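Local coordinates for mitogen-activated protein kinase, putative (Map kinase-like protein) (Leishmania major, PDB 3PG1) that probably transfers phosphate from ATP to serine or threonine residues of target proteins, as a parasite member of the MAP kinase family, at residues 215-220 with 298-303; 141-146 with 171-176; 290-295 with 315-320; 157-162 with 198-203. All blocks are in the same frame, centred on the assembly; numbering follows the deposited sequence.

Everything here sits in the C-lobe of the kinase. Interaction 2 brings helix 133-152 against strand 173-175, closing a loop that holds the start of interaction 4. Interaction 4 starts in the catalytic loop and reaches past strand 173-175 to residues 198-203, beyond the unmodelled stretch 181-195, so the two cross. Interactions 1 and 3 follow and cross as well: helix 214-229 meets the end of helix 291-300, whose own start meets residues 315-320, after helix 311-315. Asp216, on helix 214-229, binds the backbone N atoms of His157 and Arg158, joining interactions 1 and 4, while Leu144 touches Met217, Ala220, Met300, Leu315 and Phe320.

Interaction 1 (215-220 with 298-303); sequences VDMWSA and AKMLEF
Trp218, on helix 214-229, comes up against Leu301, where the chain turns out of helix 291-300; their CA atoms are 5.4 Å apart. This is the C-lobe of the protein kinase fold, where the long buried helix 214-229, corresponding to helix F of other kinases, packs against the C-terminal end of helix 291-300. No polar bond links the two segments, and the contact is made by van der Waals and CH-pi packing. The indole stands with CG anti to its own backbone N (chi1 178°), which swings the ring along the helix surface toward residues 301-303. Leu301 crosses it at about a right angle and lays CD2 over the face of the six-membered ring, 3.8 Å from the centroid and only 11° off the ring normal, a clear CH-pi contact. The same methyl is wedged against the helix backbone, with CD2 of Leu301 3.4 Å from Trp218 O. At the rim of the indole, near its plane, Glu302 O lies 3.5 Å from Trp218 CZ3; this carbonyl accepts a hydrogen bond from Arg308 NE. Pro202 of helix 202-205 and Ile246 also touch the indole, which thus joins several parts of the lobe. One residue before Leu301, Met300 bends at chi3 (85°) and carries its terminal methyl to helix 214-229, CE of Met300 resting 3.6 Å from Ala220 CB.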
loop_
_atom_site.group_PDB
_atom_site.type_symbol
_atom_site.label_atom_id
_atom_site.label_comp_id
_atom_site.label_asym_id
_atom_site.label_seq_id
_atom_site.Cartn_x
_atom_site.Cartn_y
_atom_site.Cartn_z
ATOM N N VAL A 215 8.104 -9.169 -2.885
ATOM C CA VAL A 215 7.478 -8.384 -3.975
ATOM C C VAL A 215 7.509 -6.864 -3.640
ATOM O O VAL A 215 7.615 -6.012 -4.540
ATOM C CB VAL A 215 6.048 -8.854 -4.360
ATOM C CG1 VAL A 215 6.048 -10.325 -4.793
ATOM C CG2 VAL A 215 5.015 -8.554 -3.267
ATOM N N ASP A 216 7.374 -6.533 -2.335
ATOM C CA ASP A 216 7.372 -5.130 -1.910
ATOM C C ASP A 216 8.712 -4.456 -2.104
ATOM O O ASP A 216 8.739 -3.237 -2.328
ATOM C CB ASP A 216 6.909 -4.956 -0.443
ATOM C CG ASP A 216 5.456 -5.344 -0.228
ATOM O OD1 ASP A 216 5.091 -5.642 0.930
ATOM O OD2 ASP A 216 4.677 -5.333 -1.223
ATOM N N MET A 217 9.810 -5.229 -1.986
ATOM C CA MET A 217 11.172 -4.723 -2.161
ATOM C C MET A 217 11.385 -4.318 -3.624
ATOM O O MET A 217 12.065 -3.329 -3.893
ATOM C CB MET A 217 12.220 -5.754 -1.674
ATOM C CG MET A 217 12.351 -5.808 -0.154
ATOM S SD MET A 217 12.528 -4.179 0.624
ATOM C CE MET A 217 14.157 -3.728 0.052
ATOM N N TRP A 218 10.774 -5.068 -4.561
ATOM C CA TRP A 218 10.828 -4.755 -5.994
ATOM C C TRP A 218 10.103 -3.426 -6.233
ATOM O O TRP A 218 10.645 -2.562 -6.913
ATOM C CB TRP A 218 10.155 -5.849 -6.858
ATOM C CG TRP A 218 10.190 -5.463 -8.325
ATOM C CD1 TRP A 218 9.272 -4.719 -9.010
ATOM C CD2 TRP A 218 11.212 -5.802 -9.263
ATOM N NE1 TRP A 218 9.656 -4.590 -10.326
ATOM C CE2 TRP A 218 10.834 -5.260 -10.514
ATOM C CE3 TRP A 218 12.405 -6.542 -9.177
ATOM C CZ2 TRP A 218 11.642 -5.372 -11.654
ATOM C CZ3 TRP A 218 13.159 -6.732 -10.322
ATOM C CH2 TRP A 218 12.811 -6.100 -11.535
ATOM N N SER A 219 8.879 -3.272 -5.689
ATOM C CA SER A 219 8.113 -2.026 -5.852
ATOM C C SER A 219 8.869 -0.813 -5.303
ATOM O O SER A 219 8.889 0.266 -5.920
ATOM C CB SER A 219 6.737 -2.126 -5.204
ATOM O OG SER A 219 6.047 -3.303 -5.601
ATOM N N ALA A 220 9.478 -0.993 -4.132
ATOM C CA ALA A 220 10.255 0.066 -3.498
ATOM C C ALA A 220 11.461 0.501 -4.390
ATOM O O ALA A 220 11.745 1.681 -4.461
ATOM C CB ALA A 220 10.718 -0.403 -2.112
ATOM N N ALA A 298 20.097 -1.591 -7.567
ATOM C CA ALA A 298 20.371 -2.867 -8.306
ATOM C C ALA A 298 20.044 -4.088 -7.409
ATOM O O ALA A 298 19.534 -5.091 -7.889
ATOM C CB ALA A 298 21.847 -2.912 -8.719
ATOM N N LYS A 299 20.304 -3.977 -6.113
ATOM C CA LYS A 299 19.971 -5.069 -5.162
ATOM C C LYS A 299 18.500 -5.235 -4.889
ATOM O O LYS A 299 18.042 -6.343 -4.654
ATOM C CB LYS A 299 20.770 -4.915 -3.893
ATOM C CG LYS A 299 22.262 -5.213 -4.175
ATOM C CD LYS A 299 23.188 -4.719 -3.065
ATOM C CE LYS A 299 24.620 -5.077 -3.485
ATOM N NZ LYS A 299 25.637 -4.502 -2.540
ATOM N N MET A 300 17.740 -4.129 -4.910
ATOM C CA MET A 300 16.279 -4.192 -4.738
ATOM C C MET A 300 15.652 -4.745 -6.009
ATOM O O MET A 300 14.555 -5.280 -5.951
ATOM C CB MET A 300 15.695 -2.789 -4.493
ATOM C CG MET A 300 16.266 -2.164 -3.197
ATOM S SD MET A 300 15.877 -0.388 -3.027
ATOM C CE MET A 300 14.360 -0.493 -2.323
ATOM N N LEU A 301 16.290 -4.492 -7.161
ATOM C CA LEU A 301 15.684 -4.909 -8.442
ATOM C C LEU A 301 16.303 -6.187 -8.979
ATOM O O LEU A 301 16.572 -6.287 -10.183
ATOM C CB LEU A 301 15.737 -3.749 -9.463
ATOM C CG LEU A 301 14.914 -2.471 -9.072
ATOM C CD1 LEU A 301 15.145 -1.371 -10.075
ATOM C CD2 LEU A 301 13.415 -2.777 -8.932
ATOM N N GLU A 302 16.511 -7.183 -8.086
ATOM C CA GLU A 302 16.957 -8.504 -8.522
ATOM C C GLU A 302 15.732 -9.188 -9.088
ATOM O O GLU A 302 14.713 -9.237 -8.411
ATOM C CB GLU A 302 17.511 -9.367 -7.354
ATOM C CG GLU A 302 18.964 -9.061 -7.091
ATOM C CD GLU A 302 19.966 -9.615 -8.090
ATOM O OE1 GLU A 302 19.599 -10.442 -8.956
ATOM O OE2 GLU A 302 21.150 -9.245 -7.955
ATOM N N PHE A 303 15.846 -9.737 -10.294
ATOM C CA PHE A 303 14.721 -10.412 -10.960
ATOM C C PHE A 303 14.214 -11.564 -10.083
ATOM O O PHE A 303 13.009 -11.735 -9.880
ATOM C CB PHE A 303 15.202 -10.966 -12.319
ATOM C CG PHE A 303 14.085 -11.487 -13.191
ATOM C CD1 PHE A 303 13.501 -10.676 -14.158
ATOM C CD2 PHE A 303 13.587 -12.779 -13.018
ATOM C CE1 PHE A 303 12.463 -11.164 -14.974
ATOM C CE2 PHE A 303 12.528 -13.259 -13.815
ATOM C CZ PHE A 303 12.002 -12.459 -14.810
#

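Interaction 2 (141-146 with 171-176); sequences YHILLG and NDITIC
Ile173 and Ile175 both send their side chains toward helix 133-152, Ile173 against His142 and Ile143, Ile175 against Ile143 and Gly146. In the kinase C-lobe, helix 133-152 corresponds to helix E, and strand 173-175 leads into the activation segment. Helix and strand run roughly the same way, with axes 8.0 Å apart and 32° between their directions. Ile173 presents its CB and CG2 branch: CB is 3.7 Å from His142 CB, and CG2 lies 4.1 Å from Ile143 CG1, the two isoleucines passing at a slant. Beyond CB the His142 imidazole turns away from the strand to the side chain of Asn90. The ND2 of Asn90 is hydrogen-bonded to both His142 ND1 and Ile173 O, a polar bridge outside the apolar seam. Ile165, on the adjacent strand 165-167, touches both Ile143 and Ile173. Ile175 uses its tip instead. Its chain is fully extended at chi2 (-180°), which carries the end methyl straight onto the helix backbone. There Gly146 has no side chain, and the methyl settles close to the main chain: CD1 of Ile175 is 3.8 Å from Gly146 C and 3.3 Å from Ile143 O.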
loop_
_atom_site.group_PDB
_atom_site.type_symbol
_atom_site.label_atom_id
_atom_site.label_comp_id
_atom_site.label_asym_id
_atom_site.label_seq_id
_atom_site.Cartn_x
_atom_site.Cartn_y
_atom_site.Cartn_z
ATOM N N TYR A 141 14.123 5.911 3.280
ATOM C CA TYR A 141 14.351 5.356 4.622
ATOM C C TYR A 141 12.968 5.073 5.273
ATOM O O TYR A 141 12.757 3.998 5.813
ATOM C CB TYR A 141 15.241 6.307 5.492
ATOM C CG TYR A 141 15.654 5.694 6.826
ATOM C CD1 TYR A 141 16.483 4.570 6.875
ATOM C CD2 TYR A 141 15.215 6.232 8.031
ATOM C CE1 TYR A 141 16.848 3.989 8.097
ATOM C CE2 TYR A 141 15.620 5.689 9.263
ATOM C CZ TYR A 141 16.409 4.546 9.287
ATOM O OH TYR A 141 16.791 3.976 10.493
ATOM N N HIS A 142 12.052 6.041 5.202
ATOM C CA HIS A 142 10.720 5.928 5.799
ATOM C C HIS A 142 9.816 4.949 5.063
ATOM O O HIS A 142 9.046 4.213 5.700
ATOM C CB HIS A 142 10.098 7.318 5.963
ATOM C CG HIS A 142 10.753 8.123 7.053
ATOM N ND1 HIS A 142 10.161 8.265 8.297
ATOM C CD2 HIS A 142 11.949 8.756 7.067
ATOM C CE1 HIS A 142 11.002 8.993 9.021
ATOM N NE2 HIS A 142 12.094 9.308 8.328
ATOM N N ILE A 143 9.927 4.913 3.723
ATOM C CA ILE A 143 9.185 3.916 2.921
ATOM C C ILE A 143 9.610 2.517 3.356
ATOM O O ILE A 143 8.746 1.660 3.556
ATOM C CB ILE A 143 9.395 4.100 1.373
ATOM C CG1 ILE A 143 8.723 5.401 0.836
ATOM C CG2 ILE A 143 8.936 2.854 0.561
ATOM C CD1 ILE A 143 9.339 5.919 -0.518
ATOM N N LEU A 144 10.936 2.265 3.474
ATOM C CA LEU A 144 11.401 0.919 3.842
ATOM C C LEU A 144 11.074 0.561 5.289
ATOM O O LEU A 144 10.831 -0.599 5.576
ATOM C CB LEU A 144 12.889 0.736 3.544
ATOM C CG LEU A 144 13.207 0.621 2.041
ATOM C CD1 LEU A 144 14.716 0.782 1.784
ATOM C CD2 LEU A 144 12.676 -0.740 1.464
ATOM N N LEU A 145 11.051 1.552 6.181
ATOM C CA LEU A 145 10.652 1.300 7.587
ATOM C C LEU A 145 9.160 0.918 7.631
ATOM O O LEU A 145 8.804 -0.001 8.341
ATOM C CB LEU A 145 10.906 2.524 8.485
ATOM C CG LEU A 145 12.353 2.727 8.940
ATOM C CD1 LEU A 145 12.486 4.026 9.742
ATOM C CD2 LEU A 145 12.882 1.509 9.782
ATOM N N GLY A 146 8.313 1.578 6.835
ATOM C CA GLY A 146 6.901 1.200 6.818
ATOM C C GLY A 146 6.753 -0.228 6.293
ATOM O O GLY A 146 6.028 -1.018 6.880
ATOM N N ASN A 171 5.771 16.803 5.915
ATOM C CA ASN A 171 6.500 15.877 5.036
ATOM C C ASN A 171 6.760 14.451 5.569
ATOM O O ASN A 171 7.507 13.687 4.948
ATOM C CB ASN A 171 7.717 16.524 4.346
ATOM C CG ASN A 171 7.383 17.294 3.083
ATOM O OD1 ASN A 171 6.219 17.604 2.783
ATOM N ND2 ASN A 171 8.409 17.624 2.312
ATOM N N ASP A 172 6.096 14.080 6.688
ATOM C CA ASP A 172 6.159 12.733 7.273
ATOM C C ASP A 172 5.601 11.757 6.226
ATOM O O ASP A 172 4.585 12.062 5.591
ATOM C CB ASP A 172 5.298 12.652 8.560
ATOM C CG ASP A 172 5.830 13.346 9.817
ATOM O OD1 ASP A 172 6.977 13.858 9.782
ATOM O OD2 ASP A 172 5.072 13.427 10.819
ATOM N N ILE A 173 6.286 10.624 6.028
ATOM C CA ILE A 173 5.905 9.575 5.069
ATOM C C ILE A 173 5.023 8.538 5.753
ATOM O O ILE A 173 5.377 8.038 6.810
ATOM C CB ILE A 173 7.149 8.919 4.376
ATOM C CG1 ILE A 173 7.810 9.862 3.329
ATOM C CG2 ILE A 173 6.857 7.511 3.793
ATOM C CD1 ILE A 173 7.188 9.925 1.892
ATOM N N THR A 174 3.902 8.211 5.139
ATOM C CA THR A 174 2.978 7.204 5.639
ATOM C C THR A 174 2.572 6.304 4.438
ATOM O O THR A 174 2.281 6.798 3.348
ATOM C CB THR A 174 1.772 7.919 6.278
ATOM O OG1 THR A 174 2.273 8.894 7.183
ATOM C CG2 THR A 174 0.924 7.007 7.067
ATOM N N ILE A 175 2.570 5.003 4.656
ATOM C CA ILE A 175 2.127 4.034 3.651
ATOM C C ILE A 175 0.655 3.703 3.918
ATOM O O ILE A 175 0.296 3.390 5.047
ATOM C CB ILE A 175 3.013 2.765 3.703
ATOM C CG1 ILE A 175 4.479 3.120 3.325
ATOM C CG2 ILE A 175 2.441 1.660 2.753
ATOM C CD1 ILE A 175 5.429 1.795 3.370
ATOM N N CYS A 176 -0.160 3.684 2.868
ATOM C CA CYS A 176 -1.560 3.300 2.987
ATOM C C CYS A 176 -1.898 2.207 1.976
ATOM O O CYS A 176 -1.035 1.747 1.206
ATOM C CB CYS A 176 -2.486 4.511 2.850
ATOM S SG CYS A 176 -2.651 5.137 1.157
#

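Interaction 3 (290-295 with 315-320); sequences DPVALD and LRHPYF
His317 meets Asp295 across a short gap between the loop after helix 311-315 and the start of helix 291-300. It opens the His-Pro-Tyr-Phe sequence, of the kind found near the end of many kinase domains. With CG anti to the backbone N (chi1 -172°), its imidazole reaches out to the helix, and NE2 donates to Asp295 OD2 at 2.7 Å, nearly straight at 163°. OD2 sits close to the ring plane, the carboxylate itself turned 33° from it, and the bond uses the anti lone pair of this oxygen, which also forms a salt bridge with Lys299. The other ring nitrogen turns back on its own loop: His317 ND1 accepts from Tyr319 N at 3.0 Å. Both ring nitrogens are therefore engaged, which is consistent with a proton on NE2 and fixes the rotation of the ring. Pro318 follows, its CD lying over one face of the imidazole. Tyr319 then brings its backbone up to Val292, whose CG1 is 3.6 Å from Tyr319 N, while its phenol ring runs along the next helical residue, CE1 being 3.6 Å from Ala293 CB. The Phe320 ring packs on Leu144 of helix 133-152 and on Leu296. The facing helix start is held by its N-cap, Asp290, whose OD1 accepts from Ala293 N at 3.1 Å, in a bond close to linear.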
loop_
_atom_site.group_PDB
_atom_site.type_symbol
_atom_site.label_atom_id
_atom_site.label_comp_id
_atom_site.label_asym_id
_atom_site.label_seq_id
_atom_site.Cartn_x
_atom_site.Cartn_y
_atom_site.Cartn_z
ATOM N N ASP A 290 24.003 8.489 -7.354
ATOM C CA ASP A 290 25.417 8.261 -7.080
ATOM C C ASP A 290 25.728 6.733 -6.964
ATOM O O ASP A 290 24.780 5.946 -6.916
ATOM C CB ASP A 290 25.946 9.118 -5.897
ATOM C CG ASP A 290 25.615 8.721 -4.468
ATOM O OD1 ASP A 290 25.290 7.533 -4.229
ATOM O OD2 ASP A 290 25.783 9.564 -3.576
ATOM N N PRO A 291 27.014 6.287 -6.947
ATOM C CA PRO A 291 27.288 4.827 -6.918
ATOM C C PRO A 291 26.704 4.007 -5.776
ATOM O O PRO A 291 26.333 2.857 -5.982
ATOM C CB PRO A 291 28.819 4.747 -6.969
ATOM C CG PRO A 291 29.226 6.053 -7.708
ATOM C CD PRO A 291 28.271 7.067 -7.111
ATOM N N VAL A 292 26.586 4.598 -4.604
ATOM C CA VAL A 292 26.052 3.930 -3.408
ATOM C C VAL A 292 24.540 3.709 -3.577
ATOM O O VAL A 292 24.026 2.630 -3.278
ATOM C CB VAL A 292 26.388 4.695 -2.105
ATOM C CG1 VAL A 292 25.903 3.916 -0.892
ATOM C CG2 VAL A 292 27.907 4.973 -2.001
ATOM N N ALA A 293 23.853 4.737 -4.059
ATOM C CA ALA A 293 22.421 4.690 -4.381
ATOM C C ALA A 293 22.146 3.640 -5.479
ATOM O O ALA A 293 21.180 2.863 -5.373
ATOM C CB ALA A 293 21.963 6.069 -4.842
ATOM N N LEU A 294 23.006 3.602 -6.534
ATOM C CA LEU A 294 22.831 2.637 -7.627
ATOM C C LEU A 294 22.976 1.200 -7.159
ATOM O O LEU A 294 22.260 0.342 -7.651
ATOM C CB LEU A 294 23.824 2.869 -8.771
ATOM C CG LEU A 294 23.506 4.005 -9.715
ATOM C CD1 LEU A 294 24.701 4.251 -10.641
ATOM C CD2 LEU A 294 22.222 3.721 -10.502
ATOM N N ASP A 295 23.968 0.955 -6.291
ATOM C CA ASP A 295 24.265 -0.335 -5.697
ATOM C C ASP A 295 23.019 -0.847 -4.962
ATOM O O ASP A 295 22.625 -1.989 -5.162
ATOM C CB ASP A 295 25.459 -0.233 -4.741
ATOM C CG ASP A 295 25.816 -1.589 -4.168
ATOM O OD1 ASP A 295 26.374 -2.422 -4.923
ATOM O OD2 ASP A 295 25.405 -1.874 -3.020
ATOM N N LEU A 315 17.774 -1.462 4.737
ATOM C CA LEU A 315 17.869 -0.442 5.813
ATOM C C LEU A 315 19.297 -0.318 6.364
ATOM O O LEU A 315 19.740 0.802 6.640
ATOM C CB LEU A 315 16.862 -0.697 6.932
ATOM C CG LEU A 315 15.374 -0.354 6.519
ATOM C CD1 LEU A 315 14.381 -1.054 7.421
ATOM C CD2 LEU A 315 15.122 1.174 6.536
ATOM N N ARG A 316 20.054 -1.447 6.406
ATOM C CA ARG A 316 21.446 -1.475 6.884
ATOM C C ARG A 316 22.475 -1.143 5.814
ATOM O O ARG A 316 23.674 -1.086 6.098
ATOM C CB ARG A 316 21.774 -2.829 7.520
ATOM C CG ARG A 316 21.055 -3.023 8.870
ATOM C CD ARG A 316 21.471 -4.331 9.475
ATOM N NE ARG A 316 20.954 -4.510 10.831
ATOM C CZ ARG A 316 21.547 -4.062 11.936
ATOM N NH1 ARG A 316 22.670 -3.350 11.854
ATOM N NH2 ARG A 316 21.031 -4.317 13.120
ATOM N N HIS A 317 22.015 -0.903 4.591
ATOM C CA HIS A 317 22.872 -0.613 3.474
ATOM C C HIS A 317 23.551 0.747 3.709
ATOM O O HIS A 317 22.909 1.643 4.251
ATOM C CB HIS A 317 22.044 -0.626 2.149
ATOM C CG HIS A 317 22.873 -0.517 0.893
ATOM N ND1 HIS A 317 23.437 0.695 0.492
ATOM C CD2 HIS A 317 23.218 -1.472 -0.002
ATOM C CE1 HIS A 317 24.067 0.443 -0.644
ATOM N NE2 HIS A 317 23.948 -0.841 -0.990
ATOM N N PRO A 318 24.842 0.899 3.323
ATOM C CA PRO A 318 25.529 2.198 3.518
ATOM C C PRO A 318 24.814 3.419 2.926
ATOM O O PRO A 318 25.026 4.516 3.418
ATOM C CB PRO A 318 26.909 2.006 2.858
ATOM C CG PRO A 318 27.067 0.540 2.678
ATOM C CD PRO A 318 25.726 -0.124 2.716
ATOM N N TYR A 319 23.897 3.228 1.965
ATOM C CA TYR A 319 23.069 4.308 1.415
ATOM C C TYR A 319 22.334 5.095 2.522
ATOM O O TYR A 319 22.174 6.308 2.413
ATOM C CB TYR A 319 22.059 3.744 0.397
ATOM C CG TYR A 319 21.117 4.794 -0.168
ATOM C CD1 TYR A 319 21.588 5.803 -1.019
ATOM C CD2 TYR A 319 19.777 4.839 0.221
ATOM C CE1 TYR A 319 20.746 6.809 -1.482
ATOM C CE2 TYR A 319 18.906 5.801 -0.296
ATOM C CZ TYR A 319 19.401 6.791 -1.138
ATOM O OH TYR A 319 18.553 7.725 -1.671
ATOM N N PHE A 320 21.886 4.392 3.579
ATOM C CA PHE A 320 21.172 5.022 4.709
ATOM C C PHE A 320 22.051 5.294 5.887
ATOM O O PHE A 320 21.523 5.667 6.929
ATOM C CB PHE A 320 20.010 4.109 5.182
ATOM C CG PHE A 320 18.973 3.939 4.109
ATOM C CD1 PHE A 320 18.768 2.699 3.511
ATOM C CD2 PHE A 320 18.233 5.032 3.655
ATOM C CE1 PHE A 320 17.804 2.539 2.519
ATOM C CE2 PHE A 320 17.247 4.873 2.684
ATOM C CZ PHE A 320 17.042 3.625 2.107
#

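Interaction 4 (157-162 with 198-203); sequences HRDLHP and WYRAPE
Asp159 and His161, in a segment without regular structure, face Arg200, just ahead of helix 202-205, and Tyr199, at the end of a 3-10 turn; the nearest CA atoms, those of His161 and Tyr199, are 6.5 Å apart. Residues 157-159 are the His-Arg-Asp motif of the kinase catalytic loop, and 201-203 the Ala-Pro-Glu motif that ends the activation segment. Arg200 bends sharply at chi2 and brings its guanidinium over to Asp159. NH1 donates to Asp159 OD1 at 2.8 Å as part of a salt bridge, and NH2 adds a weak bond to the same oxygen. The two flat groups are turned 58° apart, and NH1 comes to OD1 from above the carboxylate plane. A water fills the next position, donating to Arg158 O at 2.7 Å and accepting from Arg200 NH1 at 3.1 Å. Beside this polar patch lies an apolar one. His161 sets its CB over one face of the Tyr199 ring, 4.0 Å from the centroid, off-centre toward the rim. Pro162 meets the phenol tip to tip, with CD 3.5 Å from Tyr199 CZ, while Tyr199 OH is hydrogen-bonded to Glu226. The contact thus combines a charged part, in which NH1 makes the main bond to the carboxylate and reaches the Arg158 carbonyl through water, with an apolar and CH-pi part at Tyr199; together they would probably hold the catalytic loop against the end of the activation segment.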
loop_
_atom_site.group_PDB
_atom_site.type_symbol
_atom_site.label_atom_id
_atom_site.label_comp_id
_atom_site.label_asym_id
_atom_site.label_seq_id
_atom_site.Cartn_x
_atom_site.Cartn_y
_atom_site.Cartn_z
ATOM N N HIS A 157 2.374 -5.858 1.430
ATOM C CA HIS A 157 1.575 -4.780 0.819
ATOM C C HIS A 157 1.007 -5.287 -0.481
ATOM O O HIS A 157 -0.211 -5.326 -0.656
ATOM C CB HIS A 157 2.403 -3.467 0.599
ATOM C CG HIS A 157 1.557 -2.288 0.232
ATOM N ND1 HIS A 157 0.710 -2.315 -0.867
ATOM C CD2 HIS A 157 1.403 -1.099 0.870
ATOM C CE1 HIS A 157 0.063 -1.160 -0.855
ATOM N NE2 HIS A 157 0.446 -0.398 0.177
ATOM N N ARG A 158 1.883 -5.698 -1.384
ATOM C CA ARG A 158 1.549 -6.255 -2.693
ATOM C C ARG A 158 1.158 -5.245 -3.768
ATOM O O ARG A 158 1.148 -5.589 -4.961
ATOM C CB ARG A 158 0.539 -7.419 -2.570
ATOM C CG ARG A 158 0.650 -8.431 -3.709
ATOM C CD ARG A 158 -0.563 -9.343 -3.661
ATOM N NE ARG A 158 -0.934 -9.814 -4.994
ATOM C CZ ARG A 158 -1.902 -10.692 -5.238
ATOM N NH1 ARG A 158 -2.612 -11.205 -4.238
ATOM N NH2 ARG A 158 -2.159 -11.073 -6.481
ATOM N N ASP A 159 0.875 -3.986 -3.388
ATOM C CA ASP A 159 0.572 -3.017 -4.446
ATOM C C ASP A 159 1.168 -1.641 -4.089
ATOM O O ASP A 159 0.468 -0.617 -4.137
ATOM C CB ASP A 159 -0.951 -2.941 -4.705
ATOM C CG ASP A 159 -1.318 -2.138 -5.968
ATOM O OD1 ASP A 159 -0.469 -2.064 -6.912
ATOM O OD2 ASP A 159 -2.397 -1.516 -5.978
ATOM N N LEU A 160 2.443 -1.630 -3.697
ATOM C CA LEU A 160 3.102 -0.389 -3.311
ATOM C C LEU A 160 3.415 0.408 -4.565
ATOM O O LEU A 160 4.010 -0.122 -5.481
ATOM C CB LEU A 160 4.391 -0.642 -2.502
ATOM C CG LEU A 160 5.128 0.627 -2.006
ATOM C CD1 LEU A 160 4.404 1.251 -0.776
ATOM C CD2 LEU A 160 6.585 0.323 -1.665
ATOM N N HIS A 161 3.040 1.678 -4.585
ATOM C CA HIS A 161 3.321 2.576 -5.706
ATOM C C HIS A 161 3.292 4.023 -5.169
ATOM O O HIS A 161 2.819 4.215 -4.050
ATOM C CB HIS A 161 2.366 2.302 -6.899
ATOM C CG HIS A 161 0.926 2.662 -6.663
ATOM N ND1 HIS A 161 -0.039 1.688 -6.431
ATOM C CD2 HIS A 161 0.325 3.867 -6.675
ATOM C CE1 HIS A 161 -1.180 2.337 -6.275
ATOM N NE2 HIS A 161 -1.016 3.647 -6.410
ATOM N N PRO A 162 3.849 5.033 -5.892
ATOM C CA PRO A 162 3.861 6.405 -5.362
ATOM C C PRO A 162 2.504 6.970 -4.900
ATOM O O PRO A 162 2.490 7.773 -3.981
ATOM C CB PRO A 162 4.477 7.211 -6.529
ATOM C CG PRO A 162 5.355 6.191 -7.262
ATOM C CD PRO A 162 4.495 4.976 -7.223
ATOM N N TRP A 198 3.221 -1.274 -13.607
ATOM C CA TRP A 198 4.589 -0.761 -13.646
ATOM C C TRP A 198 5.480 -1.062 -12.435
ATOM O O TRP A 198 6.709 -1.019 -12.566
ATOM C CB TRP A 198 4.600 0.750 -13.962
ATOM C CG TRP A 198 3.980 1.163 -15.276
ATOM C CD1 TRP A 198 3.579 0.348 -16.307
ATOM C CD2 TRP A 198 3.801 2.504 -15.735
ATOM N NE1 TRP A 198 3.132 1.104 -17.363
ATOM C CE2 TRP A 198 3.234 2.436 -17.033
ATOM C CE3 TRP A 198 4.020 3.776 -15.154
ATOM C CZ2 TRP A 198 2.943 3.589 -17.788
ATOM C CZ3 TRP A 198 3.703 4.911 -15.889
ATOM C CH2 TRP A 198 3.175 4.814 -17.191
ATOM N N TYR A 199 4.877 -1.393 -11.279
ATOM C CA TYR A 199 5.624 -1.626 -10.028
ATOM C C TYR A 199 5.597 -3.069 -9.577
ATOM O O TYR A 199 6.038 -3.339 -8.482
ATOM C CB TYR A 199 5.066 -0.697 -8.911
ATOM C CG TYR A 199 5.029 0.755 -9.352
ATOM C CD1 TYR A 199 6.089 1.613 -9.080
ATOM C CD2 TYR A 199 3.950 1.257 -10.088
ATOM C CE1 TYR A 199 6.091 2.931 -9.546
ATOM C CE2 TYR A 199 3.947 2.564 -10.567
ATOM C CZ TYR A 199 5.014 3.402 -10.282
ATOM O OH TYR A 199 5.007 4.706 -10.726
ATOM N N ARG A 200 5.048 -3.988 -10.398
ATOM C CA ARG A 200 4.896 -5.400 -10.038
ATOM C C ARG A 200 6.181 -6.161 -10.267
ATOM O O ARG A 200 6.761 -6.109 -11.356
ATOM C CB ARG A 200 3.753 -6.060 -10.843
ATOM C CG ARG A 200 2.398 -5.388 -10.650
ATOM C CD ARG A 200 1.354 -6.309 -10.064
ATOM N NE ARG A 200 0.029 -5.683 -10.049
ATOM C CZ ARG A 200 -0.395 -4.816 -9.131
ATOM N NH1 ARG A 200 0.405 -4.438 -8.141
ATOM N NH2 ARG A 200 -1.609 -4.287 -9.221
ATOM N N ALA A 201 6.572 -6.925 -9.251
ATOM C CA ALA A 201 7.760 -7.761 -9.237
ATOM C C ALA A 201 7.612 -8.792 -10.352
ATOM O O ALA A 201 6.477 -9.163 -10.665
ATOM C CB ALA A 201 7.866 -8.450 -7.885
ATOM N N PRO A 202 8.722 -9.277 -10.935
ATOM C CA PRO A 202 8.623 -10.323 -12.004
ATOM C C PRO A 202 7.770 -11.524 -11.620
ATOM O O PRO A 202 6.926 -11.923 -12.413
ATOM C CB PRO A 202 10.088 -10.711 -12.241
ATOM C CG PRO A 202 10.833 -9.436 -11.914
ATOM C CD PRO A 202 10.126 -8.887 -10.712
ATOM N N GLU A 203 7.874 -12.007 -10.370
ATOM C CA GLU A 203 7.025 -13.121 -9.914
ATOM C C GLU A 203 5.517 -12.778 -9.890
ATOM O O GLU A 203 4.723 -13.680 -10.106
ATOM C CB GLU A 203 7.516 -13.727 -8.552
ATOM C CG GLU A 203 7.535 -12.744 -7.367
ATOM C CD GLU A 203 8.782 -11.897 -7.144
ATOM O OE1 GLU A 203 9.017 -11.535 -5.970
ATOM O OE2 GLU A 203 9.504 -11.568 -8.117
HETATM O O HOH W 1 3.094 -4.981 -6.775
#